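Local coordinates for protein peptidoglycan-N-acetylmuramic acid deacetylase PdaA (Bacillus subtilis, PDB 1NY1) that removes the acetyl group from N-acetylmuramic acid residues of peptidoglycan, leading to muramic delta-lactam in the spore cortex, and is required for germination, at residues V14-P19 with K188-G193; D33-G38 with D227-E232; G95-N100 with K133-Y138; D107-T112 with V145-V150. One frame throughout, in Å; residues are numbered along the deposited sequence.

Contact 1: residues V14-P19 with K188-G193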
loop_
_atom_site.group_PDB
_atom_site.type_symbol
_atom_site.label_atom_id
_atom_site.label_comp_id
_atom_site.label_asym_id
_atom_site.label_seq_id
_atom_site.Cartn_x
_atom_site.Cartn_y
_atom_site.Cartn_z
ATOM N N VAL A 14 -0.264 -16.970 9.953
ATOM C CA VAL A 14 -0.988 -18.055 10.606
ATOM C C VAL A 14 -0.921 -17.848 12.112
ATOM O O VAL A 14 0.110 -17.434 12.637
ATOM C CB VAL A 14 -0.378 -19.440 10.275
ATOM C CG1 VAL A 14 -0.507 -19.727 8.780
ATOM C CG2 VAL A 14 1.086 -19.477 10.689
ATOM N N ASN A 15 -2.017 -18.129 12.807
ATOM C CA ASN A 15 -2.048 -17.967 14.261
ATOM C C ASN A 15 -1.710 -16.531 14.663
ATOM O O ASN A 15 -1.130 -16.303 15.724
ATOM C CB ASN A 15 -1.045 -18.921 14.922
ATOM C CG ASN A 15 -1.280 -20.371 14.551
ATOM O OD1 ASN A 15 -2.382 -20.895 14.714
ATOM N ND2 ASN A 15 -0.236 -21.033 14.058
ATOM N N HIS A 16 -2.070 -15.574 13.809
ATOM C CA HIS A 16 -1.813 -14.155 14.061
ATOM C C HIS A 16 -0.347 -13.827 14.285
ATOM O O HIS A 16 0.001 -12.880 15.001
ATOM C CB HIS A 16 -2.648 -13.671 15.246
ATOM C CG HIS A 16 -4.119 -13.736 14.994
ATOM N ND1 HIS A 16 -4.966 -14.545 15.721
ATOM C CD2 HIS A 16 -4.888 -13.130 14.059
ATOM C CE1 HIS A 16 -6.194 -14.436 15.244
ATOM N NE2 HIS A 16 -6.174 -13.582 14.236
ATOM N N GLN A 17 0.516 -14.623 13.670
ATOM C CA GLN A 17 1.946 -14.402 13.773
ATOM C C GLN A 17 2.424 -13.767 12.478
ATOM O O GLN A 17 1.924 -14.077 11.401
ATOM C CB GLN A 17 2.679 -15.724 14.006
ATOM C CG GLN A 17 2.415 -16.347 15.367
ATOM C CD GLN A 17 2.670 -15.376 16.507
ATOM O OE1 GLN A 17 3.669 -14.660 16.514
ATOM N NE2 GLN A 17 1.773 -15.361 17.486
ATOM N N PRO A 18 3.390 -12.848 12.570
ATOM C CA PRO A 18 3.909 -12.192 11.369
ATOM C C PRO A 18 4.460 -13.222 10.387
ATOM O O PRO A 18 5.154 -14.156 10.784
ATOM C CB PRO A 18 5.009 -11.290 11.923
ATOM C CG PRO A 18 4.494 -10.936 13.287
ATOM C CD PRO A 18 3.973 -12.263 13.788
ATOM N N PRO A 19 4.135 -13.082 9.094
ATOM C CA PRO A 19 4.634 -14.024 8.092
ATOM C C PRO A 19 6.085 -13.674 7.778
ATOM O O PRO A 19 6.569 -12.618 8.188
ATOM C CB PRO A 19 3.703 -13.782 6.908
ATOM C CG PRO A 19 3.426 -12.310 7.013
ATOM C CD PRO A 19 3.181 -12.129 8.496
ATOM N N LYS A 188 -8.732 -12.552 10.382
ATOM C CA LYS A 188 -7.926 -13.766 10.464
ATOM C C LYS A 188 -6.442 -13.564 10.182
ATOM O O LYS A 188 -5.600 -14.158 10.853
ATOM C CB LYS A 188 -8.490 -14.835 9.521
ATOM C CG LYS A 188 -7.746 -16.171 9.572
ATOM C CD LYS A 188 -8.638 -17.335 9.144
ATOM C CE LYS A 188 -9.155 -17.163 7.724
ATOM N NZ LYS A 188 -10.227 -18.144 7.384
ATOM N N GLN A 189 -6.113 -12.726 9.202
ATOM C CA GLN A 189 -4.709 -12.502 8.866
ATOM C C GLN A 189 -4.006 -11.459 9.720
ATOM O O GLN A 189 -2.804 -11.261 9.585
ATOM C CB GLN A 189 -4.576 -12.127 7.383
ATOM C CG GLN A 189 -4.977 -13.263 6.452
ATOM C CD GLN A 189 -4.687 -12.971 4.993
ATOM O OE1 GLN A 189 -3.579 -12.573 4.637
ATOM N NE2 GLN A 189 -5.676 -13.194 4.137
ATOM N N ALA A 190 -4.750 -10.799 10.602
ATOM C CA ALA A 190 -4.163 -9.766 11.448
ATOM C C ALA A 190 -2.983 -10.254 12.271
ATOM O O ALA A 190 -2.976 -11.374 12.780
ATOM C CB ALA A 190 -5.225 -9.178 12.368
ATOM N N HIS A 191 -1.971 -9.402 12.378
ATOM C CA HIS A 191 -0.798 -9.717 13.164
ATOM C C HIS A 191 -0.031 -8.451 13.509
ATOM O O HIS A 191 -0.192 -7.406 12.867
ATOM C CB HIS A 191 0.113 -10.712 12.432
ATOM C CG HIS A 191 0.453 -10.323 11.024
ATOM N ND1 HIS A 191 1.530 -9.524 10.705
ATOM C CD2 HIS A 191 -0.132 -10.652 9.849
ATOM C CE1 HIS A 191 1.596 -9.379 9.393
ATOM N NE2 HIS A 191 0.598 -10.054 8.849
ATOM N N PRO A 192 0.787 -8.519 14.563
ATOM C CA PRO A 192 1.586 -7.372 14.993
ATOM C C PRO A 192 2.480 -6.890 13.851
ATOM O O PRO A 192 3.171 -7.683 13.208
ATOM C CB PRO A 192 2.381 -7.943 16.160
ATOM C CG PRO A 192 1.400 -8.890 16.776
ATOM C CD PRO A 192 0.835 -9.599 15.566
ATOM N N GLY A 193 2.449 -5.587 13.598
ATOM C CA GLY A 193 3.266 -5.017 12.545
ATOM C C GLY A 193 2.768 -5.249 11.130
ATOM O O GLY A 193 3.461 -4.918 10.172
HETATM O O HOH W 1 -2.929 -15.132 11.173
#
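His191 holds CG between its backbone N and carbonyl carbon, the crowded position (chi1 51°), and with chi2 at 88° this brings one face of the imidazole against Pro19 CD, with Pro18 CA nearby. His16 has CG beside its own N and anti to the carbonyl carbon (chi1 -64°), which carries its ring along residues 188-193 with an edge toward the Ala190 carbonyl. Pro19 CD lies 3.5 Å from the His191 ring centroid, displaced toward the rim, a CH-pi contact; the two side chains cross at about a right angle. Pro18 CA comes within 3.6 Å of His191 ND1, a buried nitrogen with no hydrogen-bond partner in the model. His191 CB and Pro192 CD meet the carbonyl of His16, with His191 CB 3.4 Å from His16 O. No direct hydrogen bond joins the segments; one water accepts from His16 N (2.8 Å) and donates to Lys188 O (2.9 Å). His16 CA approaches Ala190 O in a CA-H...O contact of 3.3 Å. Leu37 and Ser165 also touch His191. Away from the annotated sites, Val14 to Gln17 form a type I' beta turn, laid against the loop before strand 194-198 of the NodB-type domain's parallel sheet.

Contact 2: residues D33-G38 with D227-E232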
loop_
_atom_site.group_PDB
_atom_site.type_symbol
_atom_site.label_atom_id
_atom_site.label_comp_id
_atom_site.label_asym_id
_atom_site.label_seq_id
_atom_site.Cartn_x
_atom_site.Cartn_y
_atom_site.Cartn_z
ATOM N N ASP A 33 16.592 -1.128 1.878
ATOM C CA ASP A 33 15.666 -0.492 2.815
ATOM C C ASP A 33 14.180 -0.749 2.579
ATOM O O ASP A 33 13.340 -0.104 3.205
ATOM C CB ASP A 33 15.895 1.022 2.842
ATOM C CG ASP A 33 17.279 1.392 3.326
ATOM O OD1 ASP A 33 17.693 0.873 4.387
ATOM O OD2 ASP A 33 17.946 2.204 2.651
ATOM N N ALA A 34 13.846 -1.671 1.684
ATOM C CA ALA A 34 12.442 -1.972 1.422
ATOM C C ALA A 34 11.913 -2.803 2.588
ATOM O O ALA A 34 12.687 -3.457 3.283
ATOM C CB ALA A 34 12.305 -2.746 0.119
ATOM N N PHE A 35 10.603 -2.778 2.818
ATOM C CA PHE A 35 10.037 -3.556 3.918
ATOM C C PHE A 35 8.619 -4.015 3.627
ATOM O O PHE A 35 7.973 -3.517 2.704
ATOM C CB PHE A 35 10.063 -2.736 5.215
ATOM C CG PHE A 35 9.377 -1.407 5.104
ATOM C CD1 PHE A 35 7.995 -1.304 5.237
ATOM C CD2 PHE A 35 10.110 -0.259 4.828
ATOM C CE1 PHE A 35 7.352 -0.076 5.091
ATOM C CE2 PHE A 35 9.480 0.974 4.679
ATOM C CZ PHE A 35 8.097 1.065 4.810
ATOM N N TYR A 36 8.142 -4.977 4.410
ATOM C CA TYR A 36 6.783 -5.483 4.239
ATOM C C TYR A 36 6.075 -5.587 5.580
ATOM O O TYR A 36 4.902 -5.944 5.650
ATOM C CB TYR A 36 6.786 -6.845 3.546
ATOM C CG TYR A 36 7.584 -7.939 4.226
ATOM C CD1 TYR A 36 8.961 -8.039 4.041
ATOM C CD2 TYR A 36 6.945 -8.929 4.972
ATOM C CE1 TYR A 36 9.685 -9.107 4.570
ATOM C CE2 TYR A 36 7.658 -10.006 5.508
ATOM C CZ TYR A 36 9.023 -10.090 5.297
ATOM O OH TYR A 36 9.722 -11.170 5.780
ATOM N N LEU A 37 6.805 -5.256 6.641
ATOM C CA LEU A 37 6.270 -5.272 7.994
ATOM C C LEU A 37 6.730 -4.033 8.750
ATOM O O LEU A 37 7.765 -3.447 8.431
ATOM C CB LEU A 37 6.748 -6.515 8.751
ATOM C CG LEU A 37 6.131 -7.868 8.391
ATOM C CD1 LEU A 37 6.996 -8.988 8.951
ATOM C CD2 LEU A 37 4.713 -7.953 8.938
ATOM N N GLY A 38 5.948 -3.654 9.758
ATOM C CA GLY A 38 6.281 -2.515 10.591
ATOM C C GLY A 38 6.829 -3.066 11.894
ATOM O O GLY A 38 7.555 -4.062 11.882
ATOM N N ASP A 227 4.235 6.707 7.336
ATOM C CA ASP A 227 5.135 7.746 7.825
ATOM C C ASP A 227 5.470 7.472 9.290
ATOM O O ASP A 227 6.617 7.631 9.703
ATOM C CB ASP A 227 4.511 9.145 7.692
ATOM C CG ASP A 227 4.778 9.789 6.338
ATOM O OD1 ASP A 227 5.711 9.355 5.633
ATOM O OD2 ASP A 227 4.059 10.749 5.984
ATOM N N ASP A 228 4.475 7.060 10.078
ATOM C CA ASP A 228 4.729 6.761 11.487
ATOM C C ASP A 228 5.706 5.597 11.562
ATOM O O ASP A 228 6.630 5.591 12.377
ATOM C CB ASP A 228 3.446 6.366 12.232
ATOM C CG ASP A 228 2.393 7.462 12.229
ATOM O OD1 ASP A 228 2.766 8.655 12.219
ATOM O OD2 ASP A 228 1.192 7.126 12.258
ATOM N N LEU A 229 5.485 4.602 10.715
ATOM C CA LEU A 229 6.347 3.428 10.674
ATOM C C LEU A 229 7.788 3.866 10.441
ATOM O O LEU A 229 8.697 3.459 11.165
ATOM C CB LEU A 229 5.891 2.490 9.551
ATOM C CG LEU A 229 6.504 1.091 9.461
ATOM C CD1 LEU A 229 5.604 0.216 8.601
ATOM C CD2 LEU A 229 7.912 1.147 8.884
HETATM N N MSE A 230 7.988 4.707 9.432
HETATM C CA MSE A 230 9.324 5.191 9.099
HETATM C C MSE A 230 9.941 5.982 10.252
HETATM O O MSE A 230 11.088 5.749 10.634
HETATM C CB MSE A 230 9.268 6.074 7.852
HETATM C CG MSE A 230 8.989 5.328 6.558
HETATM SE SE MSE A 230 10.430 4.147 6.076
HETATM C CE MSE A 230 11.737 5.466 5.543
ATOM N N PHE A 231 9.172 6.914 10.805
ATOM C CA PHE A 231 9.652 7.746 11.903
ATOM C C PHE A 231 10.079 6.951 13.130
ATOM O O PHE A 231 11.190 7.116 13.635
ATOM C CB PHE A 231 8.571 8.743 12.319
ATOM C CG PHE A 231 8.933 9.554 13.529
ATOM C CD1 PHE A 231 9.959 10.492 13.472
ATOM C CD2 PHE A 231 8.249 9.379 14.727
ATOM C CE1 PHE A 231 10.299 11.246 14.591
ATOM C CE2 PHE A 231 8.579 10.126 15.852
ATOM C CZ PHE A 231 9.607 11.062 15.785
ATOM N N GLU A 232 9.185 6.096 13.612
ATOM C CA GLU A 232 9.457 5.298 14.798
ATOM C C GLU A 232 10.615 4.328 14.607
ATOM O O GLU A 232 11.311 3.984 15.565
ATOM C CB GLU A 232 8.189 4.552 15.212
ATOM C CG GLU A 232 7.044 5.497 15.564
ATOM C CD GLU A 232 5.776 4.774 15.967
ATOM O OE1 GLU A 232 4.781 5.460 16.289
ATOM O OE2 GLU A 232 5.772 3.526 15.960
#
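Leu229 and Phe35 bury the most surface here and reach for one another tip to tip, one from helix 226-234, the other from the loop leading toward strand 44-51. Leu229 has CG anti to the backbone N (chi1 -170°), which sends both methyls at the loop. Leu229 CD2 sits over one face of the Phe35 ring, offset toward the rim and 4.2 Å from the ring centroid, a CH-pi contact. Leu229 CD1 lies 3.9 Å from Phe35 CE1. The same Leu229 CD1 is 3.4 Å from Gly38 CA; a side chain at Gly38 would run into that methyl, so the close approach depends on the glycine. The selenomethionine Met230, bent at chi2 and chi3, brings SE obliquely to the ring, 3.6 Å from Phe35 CE2, as a Met-aromatic contact. Ile195 touches both Phe35 and Leu229, so the contact packs helix 226-234 and the 33-38 loop together beside strand 194-198. A serine at Phe35 would take away the ring that Leu229 CD2 and Met230 SE rest on, and would probably leave the helix loosely packed against this loop. With no hydrogen bond or ion pair between the segments, the contact depends on shape and dispersion.

Contact 3: residues G95-N100 with K133-Y138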
loop_
_atom_site.group_PDB
_atom_site.type_symbol
_atom_site.label_atom_id
_atom_site.label_comp_id
_atom_site.label_asym_id
_atom_site.label_seq_id
_atom_site.Cartn_x
_atom_site.Cartn_y
_atom_site.Cartn_z
ATOM N N GLY A 95 -5.473 14.272 5.604
ATOM C CA GLY A 95 -4.288 13.740 6.260
ATOM C C GLY A 95 -3.718 12.408 5.820
ATOM O O GLY A 95 -2.864 11.856 6.512
ATOM N N HIS A 96 -4.167 11.881 4.686
ATOM C CA HIS A 96 -3.645 10.602 4.221
ATOM C C HIS A 96 -2.362 10.799 3.421
ATOM O O HIS A 96 -2.003 11.926 3.069
ATOM C CB HIS A 96 -4.711 9.885 3.396
ATOM C CG HIS A 96 -5.985 9.666 4.148
ATOM N ND1 HIS A 96 -6.068 8.827 5.238
ATOM C CD2 HIS A 96 -7.214 10.214 4.002
ATOM C CE1 HIS A 96 -7.293 8.867 5.732
ATOM N NE2 HIS A 96 -8.008 9.701 4.999
ATOM N N ILE A 97 -1.664 9.696 3.166
ATOM C CA ILE A 97 -0.414 9.709 2.416
ATOM C C ILE A 97 -0.664 9.160 1.014
ATOM O O ILE A 97 -1.326 8.138 0.844
ATOM C CB ILE A 97 0.646 8.832 3.128
ATOM C CG1 ILE A 97 0.914 9.397 4.528
ATOM C CG2 ILE A 97 1.934 8.767 2.309
ATOM C CD1 ILE A 97 1.634 8.427 5.460
ATOM N N ILE A 98 -0.148 9.859 0.011
ATOM C CA ILE A 98 -0.305 9.428 -1.369
ATOM C C ILE A 98 1.016 8.811 -1.816
ATOM O O ILE A 98 2.036 9.499 -1.903
ATOM C CB ILE A 98 -0.678 10.624 -2.274
ATOM C CG1 ILE A 98 -2.031 11.182 -1.829
ATOM C CG2 ILE A 98 -0.734 10.193 -3.741
ATOM C CD1 ILE A 98 -2.461 12.439 -2.562
ATOM N N GLY A 99 0.989 7.502 -2.058
ATOM C CA GLY A 99 2.175 6.784 -2.491
ATOM C C GLY A 99 2.180 6.681 -4.004
ATOM O O GLY A 99 1.175 6.965 -4.648
ATOM N N ASN A 100 3.301 6.250 -4.571
ATOM C CA ASN A 100 3.435 6.147 -6.018
ATOM C C ASN A 100 3.268 4.723 -6.548
ATOM O O ASN A 100 3.986 3.811 -6.130
ATOM C CB ASN A 100 4.809 6.684 -6.426
ATOM C CG ASN A 100 4.845 7.160 -7.861
ATOM O OD1 ASN A 100 4.361 6.482 -8.765
ATOM N ND2 ASN A 100 5.432 8.329 -8.079
ATOM N N LYS A 133 1.065 19.804 -2.852
ATOM C CA LYS A 133 1.902 19.186 -1.834
ATOM C C LYS A 133 2.587 17.934 -2.362
ATOM O O LYS A 133 2.291 17.463 -3.461
ATOM C CB LYS A 133 1.052 18.833 -0.608
ATOM C CG LYS A 133 0.321 20.032 -0.016
ATOM C CD LYS A 133 -0.552 19.639 1.167
ATOM C CE LYS A 133 -1.378 20.821 1.672
ATOM N NZ LYS A 133 -0.536 21.965 2.141
ATOM N N GLN A 134 3.522 17.413 -1.580
ATOM C CA GLN A 134 4.230 16.206 -1.957
ATOM C C GLN A 134 4.707 15.447 -0.727
ATOM O O GLN A 134 5.484 15.955 0.082
ATOM C CB GLN A 134 5.415 16.517 -2.874
ATOM C CG GLN A 134 6.130 15.254 -3.327
ATOM C CD GLN A 134 7.203 15.496 -4.371
ATOM O OE1 GLN A 134 7.899 14.565 -4.779
ATOM N NE2 GLN A 134 7.342 16.744 -4.810
ATOM N N ASP A 135 4.205 14.223 -0.611
ATOM C CA ASP A 135 4.513 13.311 0.481
ATOM C C ASP A 135 5.904 12.737 0.356
ATOM O O ASP A 135 6.567 12.900 -0.670
ATOM C CB ASP A 135 3.535 12.134 0.467
ATOM C CG ASP A 135 2.168 12.500 0.984
ATOM O OD1 ASP A 135 1.198 12.471 0.195
ATOM O OD2 ASP A 135 2.067 12.803 2.191
ATOM N N ASN A 136 6.340 12.046 1.403
ATOM C CA ASN A 136 7.631 11.388 1.345
ATOM C C ASN A 136 7.468 10.396 0.201
ATOM O O ASN A 136 6.350 9.964 -0.095
ATOM C CB ASN A 136 7.936 10.659 2.656
ATOM C CG ASN A 136 8.197 11.616 3.802
ATOM O OD1 ASN A 136 8.930 12.597 3.650
ATOM N ND2 ASN A 136 7.610 11.332 4.961
ATOM N N LEU A 137 8.583 10.054 -0.435
ATOM C CA LEU A 137 8.614 9.142 -1.579
ATOM C C LEU A 137 8.425 7.665 -1.247
ATOM O O LEU A 137 9.342 7.016 -0.749
ATOM C CB LEU A 137 9.946 9.299 -2.323
ATOM C CG LEU A 137 10.322 10.695 -2.832
ATOM C CD1 LEU A 137 11.650 10.647 -3.595
ATOM C CD2 LEU A 137 9.221 11.194 -3.722
ATOM N N TYR A 138 7.240 7.140 -1.543
ATOM C CA TYR A 138 6.933 5.733 -1.305
ATOM C C TYR A 138 6.530 5.094 -2.613
ATOM O O TYR A 138 5.812 5.694 -3.409
ATOM C CB TYR A 138 5.781 5.589 -0.320
ATOM C CG TYR A 138 6.135 6.065 1.055
ATOM C CD1 TYR A 138 7.192 5.483 1.755
ATOM C CD2 TYR A 138 5.442 7.116 1.647
ATOM C CE1 TYR A 138 7.554 5.942 3.013
ATOM C CE2 TYR A 138 5.794 7.579 2.907
ATOM C CZ TYR A 138 6.853 6.988 3.582
ATOM O OH TYR A 138 7.222 7.448 4.823
HETATM O O HOH W 2 -1.279 13.298 0.910
HETATM O O HOH W 3 0.518 13.795 3.908
HETATM O O HOH W 4 4.698 8.915 -2.069
#
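Asp135 OD1 is gripped twice: Ile98 N donates to it over 2.9 Å, nearly straight at 167°, and a water donates over 2.7 Å. The amide reaches the oxygen from above the carboxylate, 65° out of its plane. That water also donates to His96 O, so the acid holds the start of strand 97-100 both directly and through solvent. Asp135 CG stands beside its own N and anti to the carbonyl carbon (chi1 -75°); it lies 4.0 Å from Ile97 CG2, the side chains crossing obliquely. An alanine at Asp135 would remove the acceptor of Ile98 N and would probably loosen the start of the strand from this loop. Further along, Asn100 N donates to Tyr138 O (2.8 Å), while another water bridges Ile98 O, Asn136 O and Tyr138 N, filling in where the backbones do not bond directly. Ile97 CG2 packs obliquely on Tyr138, 3.9 Å from Tyr138 CD2, and the phenol OH goes on to Asp227 OD1. Strand 97-100, which leads directly into the metal ligand His101, bonds to strand 73-76 through Ile97 and Gly99, and Asn100 adds a backbone bond to Arg140; helix 226-234 lies against Ile97 and Tyr138, and helix 113-131 against Asn100.

Contact 4: residues D107-T112 with V145-V150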
loop_
_atom_site.group_PDB
_atom_site.type_symbol
_atom_site.label_atom_id
_atom_site.label_comp_id
_atom_site.label_asym_id
_atom_site.label_seq_id
_atom_site.Cartn_x
_atom_site.Cartn_y
_atom_site.Cartn_z
ATOM N N ASP A 107 5.584 -2.986 -15.987
ATOM C CA ASP A 107 6.509 -3.903 -15.335
ATOM C C ASP A 107 7.816 -3.118 -15.319
ATOM O O ASP A 107 8.464 -2.973 -16.352
ATOM C CB ASP A 107 6.677 -5.174 -16.176
ATOM C CG ASP A 107 7.576 -6.199 -15.517
ATOM O OD1 ASP A 107 8.638 -5.816 -14.972
ATOM O OD2 ASP A 107 7.231 -7.400 -15.556
ATOM N N LEU A 108 8.197 -2.602 -14.155
ATOM C CA LEU A 108 9.415 -1.811 -14.047
ATOM C C LEU A 108 10.689 -2.519 -14.476
ATOM O O LEU A 108 11.642 -1.864 -14.886
ATOM C CB LEU A 108 9.588 -1.304 -12.615
ATOM C CG LEU A 108 8.483 -0.373 -12.118
ATOM C CD1 LEU A 108 8.745 0.002 -10.667
ATOM C CD2 LEU A 108 8.428 0.860 -13.000
ATOM N N THR A 109 10.719 -3.846 -14.388
ATOM C CA THR A 109 11.931 -4.569 -14.763
ATOM C C THR A 109 12.197 -4.488 -16.261
ATOM O O THR A 109 13.261 -4.889 -16.726
ATOM C CB THR A 109 11.876 -6.065 -14.360
ATOM O OG1 THR A 109 11.011 -6.777 -15.251
ATOM C CG2 THR A 109 11.371 -6.215 -12.929
ATOM N N THR A 110 11.237 -3.957 -17.009
ATOM C CA THR A 110 11.381 -3.834 -18.455
ATOM C C THR A 110 11.661 -2.392 -18.885
ATOM O O THR A 110 11.761 -2.103 -20.079
ATOM C CB THR A 110 10.104 -4.316 -19.174
ATOM O OG1 THR A 110 9.024 -3.417 -18.889
ATOM C CG2 THR A 110 9.724 -5.716 -18.703
ATOM N N LYS A 111 11.782 -1.495 -17.909
ATOM C CA LYS A 111 12.037 -0.080 -18.179
ATOM C C LYS A 111 13.461 0.343 -17.827
ATOM O O LYS A 111 14.057 -0.157 -16.873
ATOM C CB LYS A 111 11.065 0.800 -17.384
ATOM C CG LYS A 111 9.591 0.569 -17.678
ATOM C CD LYS A 111 9.240 0.870 -19.127
ATOM C CE LYS A 111 7.770 0.570 -19.400
ATOM N NZ LYS A 111 7.386 0.750 -20.835
ATOM N N THR A 112 13.997 1.281 -18.599
ATOM C CA THR A 112 15.339 1.792 -18.360
ATOM C C THR A 112 15.276 2.791 -17.208
ATOM O O THR A 112 14.189 3.188 -16.784
ATOM C CB THR A 112 15.878 2.524 -19.591
ATOM O OG1 THR A 112 15.109 3.713 -19.810
ATOM C CG2 THR A 112 15.780 1.632 -20.818
ATOM N N VAL A 145 5.766 -6.736 -8.993
ATOM C CA VAL A 145 6.924 -7.241 -9.719
ATOM C C VAL A 145 8.110 -6.296 -9.598
ATOM O O VAL A 145 8.000 -5.102 -9.872
ATOM C CB VAL A 145 6.608 -7.452 -11.214
ATOM C CG1 VAL A 145 7.858 -7.912 -11.947
ATOM C CG2 VAL A 145 5.502 -8.476 -11.367
ATOM N N PHE A 146 9.249 -6.840 -9.185
ATOM C CA PHE A 146 10.456 -6.040 -9.030
ATOM C C PHE A 146 11.725 -6.863 -9.291
ATOM O O PHE A 146 11.669 -7.965 -9.845
ATOM C CB PHE A 146 10.499 -5.427 -7.621
ATOM C CG PHE A 146 10.617 -6.443 -6.515
ATOM C CD1 PHE A 146 9.537 -7.253 -6.169
ATOM C CD2 PHE A 146 11.823 -6.614 -5.846
ATOM C CE1 PHE A 146 9.661 -8.219 -5.175
ATOM C CE2 PHE A 146 11.957 -7.578 -4.851
ATOM C CZ PHE A 146 10.873 -8.383 -4.517
ATOM N N SER A 147 12.867 -6.318 -8.890
ATOM C CA SER A 147 14.155 -6.982 -9.064
ATOM C C SER A 147 15.180 -6.152 -8.314
ATOM O O SER A 147 14.875 -5.055 -7.855
ATOM C CB SER A 147 14.537 -7.037 -10.546
ATOM O OG SER A 147 14.774 -5.729 -11.059
ATOM N N GLU A 148 16.394 -6.665 -8.178
ATOM C CA GLU A 148 17.412 -5.904 -7.480
ATOM C C GLU A 148 17.658 -4.607 -8.252
ATOM O O GLU A 148 17.849 -3.548 -7.657
ATOM C CB GLU A 148 18.693 -6.726 -7.358
ATOM C CG GLU A 148 19.838 -5.987 -6.700
ATOM C CD GLU A 148 20.814 -6.925 -6.031
ATOM O OE1 GLU A 148 20.784 -8.133 -6.348
ATOM O OE2 GLU A 148 21.612 -6.453 -5.192
ATOM N N TYR A 149 17.630 -4.694 -9.580
ATOM C CA TYR A 149 17.826 -3.527 -10.436
ATOM C C TYR A 149 16.771 -2.455 -10.159
ATOM O O TYR A 149 17.090 -1.269 -10.071
ATOM C CB TYR A 149 17.758 -3.937 -11.910
ATOM C CG TYR A 149 17.425 -2.801 -12.859
ATOM C CD1 TYR A 149 18.348 -1.793 -13.134
ATOM C CD2 TYR A 149 16.172 -2.725 -13.463
ATOM C CE1 TYR A 149 18.028 -0.737 -13.992
ATOM C CE2 TYR A 149 15.842 -1.677 -14.317
ATOM C CZ TYR A 149 16.772 -0.688 -14.577
ATOM O OH TYR A 149 16.440 0.345 -15.422
ATOM N N VAL A 150 15.516 -2.879 -10.037
ATOM C CA VAL A 150 14.415 -1.958 -9.772
ATOM C C VAL A 150 14.547 -1.339 -8.385
ATOM O O VAL A 150 14.288 -0.148 -8.201
ATOM C CB VAL A 150 13.046 -2.674 -9.859
ATOM C CG1 VAL A 150 11.927 -1.715 -9.458
ATOM C CG2 VAL A 150 12.815 -3.181 -11.278
HETATM O O HOH W 5 6.948 -3.446 -11.652
#
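Tyr149 OH donates to Lys111 O over 2.8 Å, meeting a lone pair in the carbonyl plane (C=O...donor angle 137°), and the oxygen lies at the edge of the phenol ring, near its plane. The other direct contacts are made mostly by methyl groups. Thr109 CG2 touches Phe146 O at 3.6 Å and Val150 CG2 at 3.7 Å. The Leu108 and Val150 side chains cross at about a right angle, with Leu108 CD1 3.8 Å from Val150 CG1. At the other end Val145 CG1 rests against the carboxylate of Asp107, 3.7 Å from Asp107 OD2. Behind these atoms lies a net that sets the 3-10 segment 108-110. Asp107 OD1 takes two bonds: the anti lone pair receives Thr109 N in an Asx turn, and Thr109 OG1 comes from above the carboxylate plane at 2.6 Å. This clamp holds Thr109 OG1 in the crowded position between N and carbonyl carbon (chi1 75°) and so turns CG2 to the other segment. Asp107 O is likewise held twice, by Thr110 N and Thr110 OG1. A water joins Leu108 N (2.9 Å) to Val145 O. On the facing side Ser147 is the N-cap of helix 148-156, its OG accepting from Val150 N over 3.1 Å and bonded also to Asn3 OD1; Thr112 OG1 caps helix 113-131 through Gln115 N. The contact thus joins the loop after the metal ligand His105 to the strand-to-helix step 145-150 by one direct hydrogen bond and methyl packing, and the two donors on Asp107 OD1 would probably keep that acid ionised.

Contacts 1 and 2 lie about 17 Å apart between centres and meet directly: Gly193 O is 2.8 Å from Gly38 N, a probable hydrogen bond. Contact 2 also meets contact 3, centres about 14 Å apart, where Asp227 OD1 probably accepts from Asn136 ND2 (2.8 Å). Contact 4 touches none of the others; its nearest atoms are about 7 Å from contact 2 and 8 Å from contact 3. Contact 3 lies next to the metal-binding histidines, contact 4 somewhat further off: the side chain of Asn100 is about 5 Å from that of His101, and that of Val145 about 8 Å from that of His105. Gly99 is about 8 Å from the side chain of Asp50, the proton acceptor by similarity. Contacts 1 and 2 are away from these sites.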